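Local coordinates for protein proline dehydrogenase (Bradyrhizobium japonicum USDA 110, PDB 3HAZ) that probably oxidises proline to glutamate in two steps, pairing an FAD-dependent proline dehydrogenase with an NAD-dependent aldehyde dehydrogenase that oxidises the semialdehyde intermediate, at residues L608-E613 and N660-I665; L584-S589 and E613-C618; G601-D606 and V829-G834. All coordinates share one frame; numbering follows the deposited sequence.

Three contacts within the aldehyde dehydrogenase part share helix 604-629 and illustrate how one long helix can tie together distant pieces of a fold. From the N terminus, contact 2 opens at 584-589, the end of helix 571-587, and closes a short, largely helical loop at 613-618. Before it closes, contact 3 opens at 601-606, the start of the long helix, and it ends far along the chain at the loop 829-834, so the two cross. Contact 1, from 608-613 to the turn 660-665, nests inside contact 3 and also crosses contact 2, with E613 common to both. A salt bridge between K602 and E610 joins contacts 1 and 3.

Contact 1 (L608-E613 and N660-I665); sequences LSELRE and NFPLAI. With NAD (nicotinamide-adenine-dinucleotide), chain D.
Helix 604-629 meets the turn that leads into helix 664-675 at one face, and E610 is the first residue of 608-613 to touch it. Its CG lies anti to the backbone N (chi1 176°) and the chain runs on extended, which carries the carboxylate into the bend of the turn. There OE2 accepts two backbone N-H groups: that of L663, with N to OE2 2.8 Å, and that of A664, 3.0 Å from N to OE2 and nearly straight at 171°. OE2 is crowded against the F661 backbone in the model, so both lengths carry some uncertainty. The E610 and P662 side chains cross at about a right angle, CD of P662 lying 3.4 Å from OE1 of E610, while CD of E610 sits at the edge of the F661 ring, near its plane. OE1 forms a salt bridge with the K602 ammonium.

One residue on, L611 runs alongside L663, both pointing the same way, and their CD2 atoms meet at 4.1 Å. E613, a turn beyond E610, is extended too, but it offers its flank: CD rests 3.7 Å from CB of A664. Its carboxylate is inclined 67° to the F661 ring.

N660 and I665 both line the NAD pocket: OD1 of N660 comes within 3.4 Å of C5N, and CD1 of I665 lies 3.4 Å from C4N, the carbon that accepts hydride in NAD-dependent oxidation. With two N-H donors, one just before helix 664-675 and one in its first residue, and a lysine around one buried carboxylate, E610 is probably ionised, and it fixes the backbone of a turn that borders the cofactor.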
loop_
_atom_site.group_PDB
_atom_site.type_symbol
_atom_site.label_atom_id
_atom_site.label_comp_id
_atom_site.label_asym_id
_atom_site.label_seq_id
_atom_site.Cartn_x
_atom_site.Cartn_y
_atom_site.Cartn_z
ATOM N N LEU A 608 30.669 30.602 -15.537
ATOM C CA LEU A 608 29.746 29.510 -15.824
ATOM C C LEU A 608 29.055 29.024 -14.546
ATOM O O LEU A 608 27.842 28.796 -14.521
ATOM C CB LEU A 608 30.488 28.355 -16.488
ATOM C CG LEU A 608 29.702 27.054 -16.613
ATOM C CD1 LEU A 608 28.466 27.274 -17.470
ATOM C CD2 LEU A 608 30.583 25.960 -17.195
ATOM N N SER A 609 29.838 28.863 -13.487
ATOM C CA SER A 609 29.295 28.444 -12.204
ATOM C C SER A 609 28.258 29.437 -11.664
ATOM O O SER A 609 27.240 29.026 -11.109
ATOM C CB SER A 609 30.416 28.245 -11.184
ATOM O OG SER A 609 29.885 28.146 -9.877
ATOM N N GLU A 610 28.512 30.734 -11.820
ATOM C CA GLU A 610 27.551 31.732 -11.357
ATOM C C GLU A 610 26.282 31.698 -12.211
ATOM O O GLU A 610 25.171 31.793 -11.686
ATOM C CB GLU A 610 28.148 33.144 -11.325
ATOM C CG GLU A 610 27.111 34.201 -10.942
ATOM C CD GLU A 610 27.698 35.528 -10.482
ATOM O OE1 GLU A 610 28.907 35.778 -10.685
ATOM O OE2 GLU A 610 26.931 36.334 -9.917
ATOM N N LEU A 611 26.449 31.558 -13.524
ATOM C CA LEU A 611 25.299 31.414 -14.415
ATOM C C LEU A 611 24.428 30.235 -13.967
ATOM O O LEU A 611 23.217 30.377 -13.820
ATOM C CB LEU A 611 25.744 31.248 -15.875
ATOM C CG LEU A 611 24.664 31.194 -16.974
ATOM C CD1 LEU A 611 23.900 29.871 -16.963
ATOM C CD2 LEU A 611 23.699 32.361 -16.865
ATOM N N ARG A 612 25.047 29.078 -13.747
ATOM C CA ARG A 612 24.316 27.909 -13.254
ATOM C C ARG A 612 23.566 28.221 -11.955
ATOM O O ARG A 612 22.392 27.887 -11.811
ATOM C CB ARG A 612 25.252 26.706 -13.047
ATOM C CG ARG A 612 25.718 26.023 -14.337
ATOM C CD ARG A 612 26.436 24.710 -14.040
ATOM N NE ARG A 612 25.525 23.703 -13.498
ATOM C CZ ARG A 612 25.911 22.633 -12.806
ATOM N NH1 ARG A 612 27.197 22.422 -12.557
ATOM N NH2 ARG A 612 25.005 21.772 -12.351
ATOM N N GLU A 613 24.257 28.858 -11.015
ATOM C CA GLU A 613 23.684 29.197 -9.715
ATOM C C GLU A 613 22.453 30.100 -9.851
ATOM O O GLU A 613 21.461 29.930 -9.138
ATOM C CB GLU A 613 24.745 29.888 -8.849
ATOM C CG GLU A 613 24.314 30.168 -7.419
ATOM C CD GLU A 613 25.375 30.910 -6.626
ATOM O OE1 GLU A 613 26.472 31.135 -7.173
ATOM O OE2 GLU A 613 25.113 31.269 -5.457
ATOM N N ASN A 660 30.378 40.848 -6.141
ATOM C CA ASN A 660 31.156 39.619 -6.310
ATOM C C ASN A 660 30.371 38.454 -6.920
ATOM O O ASN A 660 30.957 37.565 -7.544
ATOM C CB ASN A 660 31.842 39.208 -5.004
ATOM C CG ASN A 660 30.859 38.788 -3.930
ATOM O OD1 ASN A 660 29.732 39.276 -3.875
ATOM N ND2 ASN A 660 31.293 37.885 -3.054
ATOM N N PHE A 661 29.051 38.470 -6.730
ATOM C CA PHE A 661 28.138 37.591 -7.458
ATOM C C PHE A 661 27.007 38.447 -8.013
ATOM O O PHE A 661 25.877 38.390 -7.528
ATOM C CB PHE A 661 27.595 36.488 -6.554
ATOM C CG PHE A 661 28.635 35.469 -6.155
ATOM C CD1 PHE A 661 29.329 35.596 -4.961
ATOM C CD2 PHE A 661 28.927 34.396 -6.982
ATOM C CE1 PHE A 661 30.283 34.665 -4.596
ATOM C CE2 PHE A 661 29.883 33.462 -6.622
ATOM C CZ PHE A 661 30.559 33.596 -5.431
ATOM N N PRO A 662 27.327 39.248 -9.040
ATOM C CA PRO A 662 26.499 40.334 -9.574
ATOM C C PRO A 662 25.249 39.810 -10.250
ATOM O O PRO A 662 24.311 40.570 -10.481
ATOM C CB PRO A 662 27.401 40.987 -10.637
ATOM C CG PRO A 662 28.727 40.346 -10.530
ATOM C CD PRO A 662 28.547 39.038 -9.834
ATOM N N LEU A 663 25.254 38.529 -10.596
ATOM C CA LEU A 663 24.104 37.925 -11.252
ATOM C C LEU A 663 23.315 37.007 -10.322
ATOM O O LEU A 663 22.107 37.175 -10.166
ATOM C CB LEU A 663 24.530 37.158 -12.505
ATOM C CG LEU A 663 23.384 36.397 -13.174
ATOM C CD1 LEU A 663 22.357 37.385 -13.674
ATOM C CD2 LEU A 663 23.892 35.513 -14.313
ATOM N N ALA A 664 23.994 36.047 -9.698
ATOM C CA ALA A 664 23.294 34.995 -8.952
ATOM C C ALA A 664 22.696 35.477 -7.635
ATOM O O ALA A 664 21.565 35.137 -7.304
ATOM C CB ALA A 664 24.200 33.784 -8.722
ATOM N N ILE A 665 23.459 36.254 -6.878
ATOM C CA ILE A 665 22.965 36.774 -5.613
ATOM C C ILE A 665 21.937 37.854 -5.888
ATOM O O ILE A 665 20.932 37.967 -5.183
ATOM C CB ILE A 665 24.109 37.332 -4.749
ATOM C CG1 ILE A 665 24.900 36.179 -4.138
ATOM C CG2 ILE A 665 23.561 38.237 -3.645
ATOM C CD1 ILE A 665 25.990 36.630 -3.207
HETATM P PA NAD D . 29.130 46.628 0.687
HETATM O O1A NAD D . 28.657 46.702 2.256
HETATM O O2A NAD D . 30.311 47.483 0.483
HETATM O O5B NAD D . 27.857 47.175 -0.244
HETATM C C5B NAD D . 27.053 46.229 -0.936
HETATM C C4B NAD D . 25.723 46.849 -1.391
HETATM O O4B NAD D . 25.077 47.743 -0.406
HETATM C C3B NAD D . 25.813 47.782 -2.667
HETATM O O3B NAD D . 24.927 47.599 -3.729
HETATM C C2B NAD D . 25.981 49.154 -2.023
HETATM O O2B NAD D . 26.030 50.310 -2.829
HETATM C C1B NAD D . 24.985 49.056 -0.950
HETATM N N9A NAD D . 25.224 50.056 0.101
HETATM C C8A NAD D . 26.404 50.636 0.438
HETATM N N7A NAD D . 26.157 51.536 1.517
HETATM C C5A NAD D . 24.779 51.480 1.825
HETATM C C6A NAD D . 24.008 52.141 2.775
HETATM N N6A NAD D . 24.637 53.092 3.678
HETATM N N1A NAD D . 22.675 51.897 2.861
HETATM C C2A NAD D . 22.082 50.990 1.999
HETATM N N3A NAD D . 22.838 50.338 1.063
HETATM C C4A NAD D . 24.191 50.585 0.976
HETATM O O3 NAD D . 29.440 45.041 0.236
HETATM P PN NAD D . 30.306 44.733 -1.161
HETATM O O1N NAD D . 31.709 45.632 -1.142
HETATM O O2N NAD D . 29.499 45.078 -2.333
HETATM O O5D NAD D . 30.704 43.115 -1.236
HETATM C C5D NAD D . 31.672 42.585 -0.342
HETATM C C4D NAD D . 31.056 42.102 0.988
HETATM O O4D NAD D . 29.743 41.397 0.897
HETATM C C3D NAD D . 31.904 41.210 1.993
HETATM O O3D NAD D . 32.124 41.668 3.305
HETATM C C2D NAD D . 31.217 39.843 1.784
HETATM O O2D NAD D . 31.609 38.703 2.524
HETATM C C1D NAD D . 29.800 40.240 1.706
HETATM N N1N NAD D . 29.055 39.159 1.048
HETATM C C2N NAD D . 28.436 38.171 1.836
HETATM C C3N NAD D . 27.709 37.083 1.188
HETATM C C7N NAD D . 27.023 36.009 2.051
HETATM O O7N NAD D . 26.268 35.258 1.546
HETATM N N7N NAD D . 27.198 36.011 3.489
HETATM C C4N NAD D . 27.631 37.021 -0.293
HETATM C C5N NAD D . 28.243 38.005 -1.074
HETATM C C6N NAD D . 28.979 39.111 -0.420
#

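Contact 2 (L584-S589 and E613-C618); sequences LLESRS and EAADFC. With SO4 (sulfate ion), chain H.
L585 carries the contact with one methyl, CD1, which rests over the backbone between A614 and A615, 3.9 Å from N of A615. This is helix-helix packing in the helical part of the aldehyde dehydrogenase fold, where the end of helix 571-587 lies against the middle of helix 604-629. Two alanines let the helices come close: CA of L585 and CA of A615 are 6.3 Å apart. The same methyl touches SG of C618, one helical turn beyond A614, so that A614, A615 and C618 together receive it. E586 lays its CG against CB of A615 at 3.9 Å, and its carboxylate continues past the alanine to a salt bridge with R619.

Behind this first shell, L667 of helix 664-675 meets both L585 and A614, and L698 of helix 689-702 backs L585. R588 is the first residue past helix 571-587 and the N-cap of helix 589-598, and S589 OG donates to the carbonyl O of E586 from above the carbonyl plane. Together with S587 OG, R588, whose NH1 also salt-bridges E701, grips a sulfate, probably from the crystallisation liquor; NH1 of R588 donates to sulfate O4 at 2.9 Å, almost straight at 175°.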
loop_
_atom_site.group_PDB
_atom_site.type_symbol
_atom_site.label_atom_id
_atom_site.label_comp_id
_atom_site.label_asym_id
_atom_site.label_seq_id
_atom_site.Cartn_x
_atom_site.Cartn_y
_atom_site.Cartn_z
ATOM N N LEU A 584 15.646 31.022 -19.855
ATOM C CA LEU A 584 16.244 32.070 -20.680
ATOM C C LEU A 584 17.720 32.273 -20.315
ATOM O O LEU A 584 18.559 32.521 -21.182
ATOM C CB LEU A 584 15.448 33.379 -20.557
ATOM C CG LEU A 584 14.034 33.375 -21.170
ATOM C CD1 LEU A 584 13.262 34.656 -20.856
ATOM C CD2 LEU A 584 14.068 33.134 -22.685
ATOM N N LEU A 585 18.025 32.154 -19.028
ATOM C CA LEU A 585 19.393 32.275 -18.539
ATOM C C LEU A 585 20.331 31.270 -19.198
ATOM O O LEU A 585 21.378 31.641 -19.727
ATOM C CB LEU A 585 19.424 32.087 -17.022
ATOM C CG LEU A 585 18.961 33.302 -16.224
ATOM C CD1 LEU A 585 18.737 32.943 -14.765
ATOM C CD2 LEU A 585 19.966 34.429 -16.361
ATOM N N GLU A 586 19.954 29.998 -19.159
ATOM C CA GLU A 586 20.798 28.945 -19.717
ATOM C C GLU A 586 20.841 29.060 -21.232
ATOM O O GLU A 586 21.876 28.837 -21.863
ATOM C CB GLU A 586 20.282 27.565 -19.311
ATOM C CG GLU A 586 20.179 27.352 -17.816
ATOM C CD GLU A 586 20.254 25.884 -17.450
ATOM O OE1 GLU A 586 21.210 25.208 -17.889
ATOM O OE2 GLU A 586 19.358 25.409 -16.726
ATOM N N SER A 587 19.700 29.414 -21.807
ATOM C CA SER A 587 19.598 29.635 -23.238
ATOM C C SER A 587 20.548 30.742 -23.695
ATOM O O SER A 587 21.057 30.705 -24.812
ATOM C CB SER A 587 18.159 29.992 -23.608
ATOM O OG SER A 587 18.091 30.425 -24.952
ATOM N N ARG A 588 20.787 31.720 -22.824
ATOM C CA ARG A 588 21.653 32.850 -23.155
ATOM C C ARG A 588 22.924 32.873 -22.305
ATOM O O ARG A 588 23.516 33.930 -22.077
ATOM C CB ARG A 588 20.882 34.166 -23.019
ATOM C CG ARG A 588 19.640 34.224 -23.900
ATOM C CD ARG A 588 18.701 35.360 -23.513
ATOM N NE ARG A 588 17.472 35.311 -24.299
ATOM C CZ ARG A 588 16.440 36.132 -24.137
ATOM N NH1 ARG A 588 15.367 36.005 -24.905
ATOM N NH2 ARG A 588 16.477 37.076 -23.207
ATOM N N SER A 589 23.349 31.696 -21.859
ATOM C CA SER A 589 24.496 31.574 -20.963
ATOM C C SER A 589 25.754 32.279 -21.475
ATOM O O SER A 589 26.495 32.883 -20.697
ATOM C CB SER A 589 24.801 30.101 -20.701
ATOM O OG SER A 589 24.926 29.403 -21.928
ATOM N N GLU A 613 24.257 28.858 -11.015
ATOM C CA GLU A 613 23.684 29.197 -9.715
ATOM C C GLU A 613 22.453 30.100 -9.851
ATOM O O GLU A 613 21.461 29.930 -9.138
ATOM C CB GLU A 613 24.745 29.888 -8.849
ATOM C CG GLU A 613 24.314 30.168 -7.419
ATOM C CD GLU A 613 25.375 30.910 -6.626
ATOM O OE1 GLU A 613 26.472 31.135 -7.173
ATOM O OE2 GLU A 613 25.113 31.269 -5.457
ATOM N N ALA A 614 22.531 31.072 -10.756
ATOM C CA ALA A 614 21.417 31.982 -10.995
ATOM C C ALA A 614 20.182 31.208 -11.438
ATOM O O ALA A 614 19.089 31.417 -10.911
ATOM C CB ALA A 614 21.795 33.041 -12.041
ATOM N N ALA A 615 20.363 30.306 -12.401
ATOM C CA ALA A 615 19.261 29.477 -12.892
ATOM C C ALA A 615 18.771 28.513 -11.820
ATOM O O ALA A 615 17.580 28.244 -11.728
ATOM C CB ALA A 615 19.672 28.712 -14.146
ATOM N N ASP A 616 19.691 27.982 -11.019
ATOM C CA ASP A 616 19.309 27.105 -9.911
ATOM C C ASP A 616 18.438 27.858 -8.895
ATOM O O ASP A 616 17.460 27.316 -8.375
ATOM C CB ASP A 616 20.552 26.531 -9.213
ATOM C CG ASP A 616 21.319 25.518 -10.079
ATOM O OD1 ASP A 616 20.774 25.026 -11.092
ATOM O OD2 ASP A 616 22.477 25.202 -9.729
ATOM N N PHE A 617 18.802 29.102 -8.597
ATOM C CA PHE A 617 18.007 29.902 -7.672
ATOM C C PHE A 617 16.561 30.001 -8.164
ATOM O O PHE A 617 15.621 29.810 -7.397
ATOM C CB PHE A 617 18.580 31.308 -7.511
ATOM C CG PHE A 617 19.574 31.444 -6.387
ATOM C CD1 PHE A 617 20.815 32.022 -6.612
ATOM C CD2 PHE A 617 19.263 31.012 -5.111
ATOM C CE1 PHE A 617 21.728 32.155 -5.587
ATOM C CE2 PHE A 617 20.173 31.137 -4.085
ATOM C CZ PHE A 617 21.405 31.712 -4.320
ATOM N N CYS A 618 16.394 30.298 -9.451
ATOM C CA CYS A 618 15.065 30.458 -10.034
ATOM C C CYS A 618 14.228 29.185 -9.910
ATOM O O CYS A 618 13.065 29.231 -9.499
ATOM C CB CYS A 618 15.166 30.878 -11.502
ATOM S SG CYS A 618 15.898 32.510 -11.775
HETATM S S SO4 H . 16.081 32.780 -26.993
HETATM O O1 SO4 H . 15.688 31.730 -26.056
HETATM O O2 SO4 H . 17.413 33.276 -26.648
HETATM O O3 SO4 H . 16.097 32.237 -28.348
HETATM O O4 SO4 H . 15.126 33.883 -26.922
#

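Contact 3 (G601-D606 and V829-G834); sequences GKTLDD and VATHVG
T603 pushes its CG2 methyl against the backbone of 829-834, where CG2 of T603 overlaps the carbonyl O of T831 at 3.5 Å. The carbonyl O of H832 also lies close, 3.9 Å from CG2 of T603. The methyl lies anti to its own carbonyl carbon, which aims it at 829-834, where CG2 of T603 also meets CG2 of T831, methyl to methyl at 3.9 Å. With that torsion OG1 takes the crowded position between the backbone N and the carbonyl carbon (chi1 48°). Nearby, G601 and G834 approach by backbone alone, O of G601 lying 4.2 Å from CA of G834.

T603 occupies the N-cap position of helix 604-629, although its side chain makes no capping bond, and the partner strip is the loop between helices 804-819 and 839-855. The contact therefore joins the start of a helix of the aldehyde dehydrogenase fold to a loop more than two hundred residues later. A water completes it on the polar side, donating to OD2 of D606 at 2.8 Å and to O of H832 at 2.7 Å. D606 is itself held by R793, which pairs with OD1, and by S789. H832 sets out away from 601-606, and its NE2 is hydrogen-bonded to E248 in the proline dehydrogenase part of the chain.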
loop_
_atom_site.group_PDB
_atom_site.type_symbol
_atom_site.label_atom_id
_atom_site.label_comp_id
_atom_site.label_asym_id
_atom_site.label_seq_id
_atom_site.Cartn_x
_atom_site.Cartn_y
_atom_site.Cartn_z
ATOM N N GLY A 601 34.893 40.518 -14.082
ATOM C CA GLY A 601 36.287 40.102 -14.068
ATOM C C GLY A 601 36.480 38.645 -13.672
ATOM O O GLY A 601 37.539 38.260 -13.168
ATOM N N LYS A 602 35.461 37.827 -13.908
ATOM C CA LYS A 602 35.506 36.431 -13.486
ATOM C C LYS A 602 36.139 35.527 -14.538
ATOM O O LYS A 602 35.934 35.723 -15.737
ATOM C CB LYS A 602 34.099 35.933 -13.160
ATOM C CG LYS A 602 33.445 36.659 -11.998
ATOM C CD LYS A 602 32.353 35.801 -11.393
ATOM C CE LYS A 602 32.040 36.214 -9.968
ATOM N NZ LYS A 602 31.183 35.182 -9.295
ATOM N N THR A 603 36.903 34.535 -14.083
ATOM C CA THR A 603 37.422 33.498 -14.975
ATOM C C THR A 603 36.264 32.670 -15.538
ATOM O O THR A 603 35.142 32.742 -15.038
ATOM C CB THR A 603 38.449 32.567 -14.268
ATOM O OG1 THR A 603 37.929 32.140 -13.004
ATOM C CG2 THR A 603 39.760 33.294 -14.034
ATOM N N LEU A 604 36.537 31.886 -16.578
ATOM C CA LEU A 604 35.478 31.177 -17.286
ATOM C C LEU A 604 34.686 30.222 -16.394
ATOM O O LEU A 604 33.462 30.179 -16.465
ATOM C CB LEU A 604 36.028 30.437 -18.507
ATOM C CG LEU A 604 34.984 29.714 -19.364
ATOM C CD1 LEU A 604 33.916 30.672 -19.851
ATOM C CD2 LEU A 604 35.655 29.019 -20.541
ATOM N N ASP A 605 35.375 29.463 -15.550
ATOM C CA ASP A 605 34.685 28.498 -14.703
ATOM C C ASP A 605 33.855 29.166 -13.610
ATOM O O ASP A 605 32.803 28.652 -13.227
ATOM C CB ASP A 605 35.659 27.496 -14.085
ATOM C CG ASP A 605 34.945 26.318 -13.460
ATOM O OD1 ASP A 605 34.067 25.734 -14.135
ATOM O OD2 ASP A 605 35.250 25.980 -12.296
ATOM N N ASP A 606 34.326 30.306 -13.112
ATOM C CA ASP A 606 33.583 31.058 -12.102
ATOM C C ASP A 606 32.336 31.689 -12.699
ATOM O O ASP A 606 31.292 31.748 -12.053
ATOM C CB ASP A 606 34.453 32.144 -11.474
ATOM C CG ASP A 606 35.447 31.585 -10.483
ATOM O OD1 ASP A 606 35.176 30.509 -9.907
ATOM O OD2 ASP A 606 36.497 32.223 -10.277
ATOM N N VAL A 829 41.673 31.574 -21.295
ATOM C CA VAL A 829 41.227 30.313 -20.707
ATOM C C VAL A 829 42.244 29.740 -19.712
ATOM O O VAL A 829 41.901 28.922 -18.859
ATOM C CB VAL A 829 40.956 29.264 -21.808
ATOM C CG1 VAL A 829 42.237 28.983 -22.596
ATOM C CG2 VAL A 829 40.389 27.985 -21.212
ATOM N N ALA A 830 43.493 30.175 -19.820
ATOM C CA ALA A 830 44.561 29.647 -18.975
ATOM C C ALA A 830 44.636 30.355 -17.621
ATOM O O ALA A 830 45.370 29.928 -16.737
ATOM C CB ALA A 830 45.896 29.747 -19.696
ATOM N N THR A 831 43.875 31.434 -17.463
ATOM C CA THR A 831 43.930 32.236 -16.242
ATOM C C THR A 831 43.245 31.548 -15.072
ATOM O O THR A 831 42.158 30.992 -15.217
ATOM C CB THR A 831 43.287 33.621 -16.454
ATOM O OG1 THR A 831 44.030 34.335 -17.449
ATOM C CG2 THR A 831 43.295 34.422 -15.158
ATOM N N HIS A 832 43.899 31.581 -13.919
ATOM C CA HIS A 832 43.363 30.988 -12.703
ATOM C C HIS A 832 42.844 32.082 -11.788
ATOM O O HIS A 832 41.849 31.902 -11.084
ATOM C CB HIS A 832 44.449 30.192 -11.965
ATOM C CG HIS A 832 44.874 28.941 -12.671
ATOM N ND1 HIS A 832 46.168 28.729 -13.101
ATOM C CD2 HIS A 832 44.176 27.833 -13.018
ATOM C CE1 HIS A 832 46.246 27.548 -13.686
ATOM N NE2 HIS A 832 45.052 26.983 -13.650
ATOM N N VAL A 833 43.536 33.216 -11.795
ATOM C CA VAL A 833 43.197 34.319 -10.915
ATOM C C VAL A 833 43.072 35.609 -11.703
ATOM O O VAL A 833 44.053 36.104 -12.256
ATOM C CB VAL A 833 44.263 34.514 -9.829
ATOM C CG1 VAL A 833 43.888 35.693 -8.935
ATOM C CG2 VAL A 833 44.436 33.236 -9.012
ATOM N N GLY A 834 41.858 36.143 -11.761
ATOM C CA GLY A 834 41.610 37.386 -12.465
ATOM C C GLY A 834 41.854 38.586 -11.570
ATOM O O GLY A 834 42.348 38.440 -10.448
HETATM O O HOH W 1 39.285 32.044 -10.127
#